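Local coordinates for protein endo-xylogalacturonan hydrolase A (Aspergillus tubingensis, PDB 4C2L) that hydrolyses xylogalacturonan, a xylose-substituted galacturonan of the hairy regions of pectin, as a secreted glycoside hydrolase of family 28, at residues V199-V204 with D225-T230. Numbering follows the deposited sequence. Where two conformers were deposited one is given.
Sequences VTITEV and DTISCT. With NAG (2-acetamido-2-deoxy-beta-D-glucopyranose), chain D.
Two neighbouring coils of the right-handed parallel beta-helix of family 28 meet where both strands turn a corner, Glu203 beside Thr226, each with positive phi. Parallel pairing brackets the corner: Asp225 N donates to Ile201 O (2.9 Å, 161° at the hydrogen) before it, Ser228 N to Val204 O (3.0 Å) after it. Between them Asp225 O accepts two bonds, a longer one from Glu203 N, tilted out of the carbonyl plane, and one in that plane from Thr202 OG1 at 2.8 Å; the hydroxyl stands anti to its own backbone N (chi1 -176°), on the sheet face it shares with the Asp225 side chain. Thr226 O receives two weak bonds, from Glu203 N and Val204 N. Outside, the bent Glu203 chain brings OE2 within 3.3 Å of Thr226 CG2, while Thr226 OG1 donates to Asp225 OD1 (2.8 Å). On the inward face, Val204 CG2 presses on Ile227 CD1 at 3.2 Å, tighter than usual, with Val204 also against Phe191 and Ile227 against Val213, both on another sheet of the helix. The Thr202 hydroxyl thus supplements the backbone bonding as the coil bends, and the Thr226 hydroxyl, meeting Asp225 OD1 on its anti side, probably tempers the repulsion from Glu203 OE2, 5.3 Å away.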
loop_
_atom_site.group_PDB
_atom_site.type_symbol
_atom_site.label_atom_id
_atom_site.label_comp_id
_atom_site.label_asym_id
_atom_site.label_seq_id
_atom_site.Cartn_x
_atom_site.Cartn_y
_atom_site.Cartn_z
ATOM N N VAL A 199 -4.159 -4.483 11.849
ATOM C CA VAL A 199 -3.823 -4.995 10.528
ATOM C C VAL A 199 -2.372 -5.464 10.576
ATOM O O VAL A 199 -1.496 -4.755 11.089
ATOM C CB VAL A 199 -4.006 -3.910 9.440
ATOM C CG1 VAL A 199 -3.493 -4.395 8.090
ATOM C CG2 VAL A 199 -5.479 -3.513 9.327
ATOM N N THR A 200 -2.126 -6.660 10.051
ATOM C CA THR A 200 -0.769 -7.191 9.953
ATOM C C THR A 200 -0.463 -7.561 8.506
ATOM O O THR A 200 -1.292 -8.173 7.817
ATOM C CB THR A 200 -0.575 -8.420 10.861
ATOM O OG1 THR A 200 -0.774 -8.037 12.229
ATOM C CG2 THR A 200 0.848 -8.995 10.716
ATOM N N ILE A 201 0.725 -7.180 8.060
ATOM C CA ILE A 201 1.197 -7.505 6.721
ATOM C C ILE A 201 2.538 -8.179 6.939
ATOM O O ILE A 201 3.441 -7.572 7.509
ATOM C CB ILE A 201 1.395 -6.232 5.868
ATOM C CG1 ILE A 201 0.058 -5.527 5.658
ATOM C CG2 ILE A 201 2.023 -6.581 4.512
ATOM C CD1 ILE A 201 0.193 -4.085 5.220
ATOM N N THR A 202 2.667 -9.430 6.501
ATOM C CA THR A 202 3.903 -10.153 6.803
ATOM C C THR A 202 4.290 -11.115 5.706
ATOM O O THR A 202 3.424 -11.798 5.130
ATOM C CB THR A 202 3.819 -10.864 8.180
ATOM O OG1 THR A 202 5.082 -11.480 8.471
ATOM C CG2 THR A 202 2.710 -11.931 8.193
ATOM N N GLU A 203 5.589 -11.155 5.427
ATOM C CA GLU A 203 6.175 -12.049 4.416
ATOM C C GLU A 203 5.529 -11.810 3.055
ATOM O O GLU A 203 4.902 -12.691 2.456
ATOM C CB GLU A 203 6.088 -13.512 4.856
ATOM C CG GLU A 203 6.857 -13.767 6.152
ATOM C CD GLU A 203 8.374 -13.700 6.007
ATOM O OE1 GLU A 203 8.899 -13.853 4.883
ATOM O OE2 GLU A 203 9.062 -13.513 7.053
ATOM N N VAL A 204 5.648 -10.576 2.595
ATOM C CA VAL A 204 5.089 -10.208 1.294
ATOM C C VAL A 204 6.179 -9.645 0.388
ATOM O O VAL A 204 7.165 -9.061 0.869
ATOM C CB VAL A 204 3.887 -9.219 1.411
ATOM C CG1 VAL A 204 2.818 -9.775 2.333
ATOM C CG2 VAL A 204 4.334 -7.851 1.878
ATOM N N ASP A 225 5.811 -6.803 8.976
ATOM C CA ASP A 225 7.013 -7.568 9.380
ATOM C C ASP A 225 7.509 -8.420 8.220
ATOM O O ASP A 225 6.867 -9.408 7.881
ATOM C CB ASP A 225 6.641 -8.455 10.569
ATOM C CG ASP A 225 7.830 -9.208 11.152
ATOM O OD1 ASP A 225 8.850 -9.423 10.452
ATOM O OD2 ASP A 225 7.731 -9.583 12.341
ATOM N N THR A 226 8.648 -8.037 7.648
ATOM C CA THR A 226 9.304 -8.745 6.537
ATOM C C THR A 226 8.590 -8.499 5.213
ATOM O O THR A 226 7.594 -9.149 4.871
ATOM C CB THR A 226 9.501 -10.256 6.800
ATOM O OG1 THR A 226 10.005 -10.441 8.126
ATOM C CG2 THR A 226 10.484 -10.861 5.775
ATOM N N ILE A 227 9.115 -7.538 4.481
ATOM C CA ILE A 227 8.516 -7.138 3.232
ATOM C C ILE A 227 9.626 -6.752 2.279
ATOM O O ILE A 227 10.651 -6.172 2.686
ATOM C CB ILE A 227 7.483 -5.998 3.451
ATOM C CG1 ILE A 227 6.802 -5.617 2.137
ATOM C CG2 ILE A 227 8.136 -4.764 4.089
ATOM C CD1 ILE A 227 5.491 -4.875 2.351
ATOM N N SER A 228 9.453 -7.129 1.018
ATOM C CA SER A 228 10.352 -6.698 -0.028
ATOM C C SER A 228 9.559 -5.894 -1.049
ATOM O O SER A 228 8.488 -6.323 -1.481
ATOM C CB SER A 228 10.995 -7.913 -0.701
ATOM O OG SER A 228 11.736 -7.488 -1.823
ATOM N N CYS A 229 10.089 -4.737 -1.423
ATOM C CA CYS A 229 9.419 -3.832 -2.370
ATOM C C CYS A 229 10.406 -3.389 -3.440
ATOM O O CYS A 229 11.490 -2.879 -3.124
ATOM C CB CYS A 229 8.892 -2.578 -1.659
ATOM S SG CYS A 229 8.114 -2.865 -0.044
ATOM N N THR A 230 10.021 -3.548 -4.702
ATOM C CA THR A 230 10.881 -3.161 -5.820
ATOM C C THR A 230 10.155 -2.173 -6.715
ATOM O O THR A 230 9.059 -2.460 -7.184
ATOM C CB THR A 230 11.293 -4.396 -6.656
ATOM O OG1 THR A 230 11.987 -5.328 -5.824
ATOM C CG2 THR A 230 12.194 -3.998 -7.792
HETATM C C1 NAG D . 17.009 -1.970 -10.057
HETATM C C2 NAG D . 16.685 -3.192 -10.903
HETATM C C3 NAG D . 17.882 -3.632 -11.748
HETATM C C4 NAG D . 18.456 -2.457 -12.528
HETATM C C5 NAG D . 18.775 -1.340 -11.532
HETATM C C6 NAG D . 19.391 -0.121 -12.207
HETATM C C7 NAG D . 15.263 -4.989 -10.065
HETATM C C8 NAG D . 15.193 -6.083 -9.044
HETATM N N2 NAG D . 16.382 -4.285 -10.014
HETATM O O3 NAG D . 17.461 -4.664 -12.614
HETATM O O4 NAG D . 19.626 -2.850 -13.226
HETATM O O5 NAG D . 17.572 -0.955 -10.865
HETATM O O6 NAG D . 18.473 0.384 -13.148
HETATM O O7 NAG D . 14.354 -4.780 -10.876
#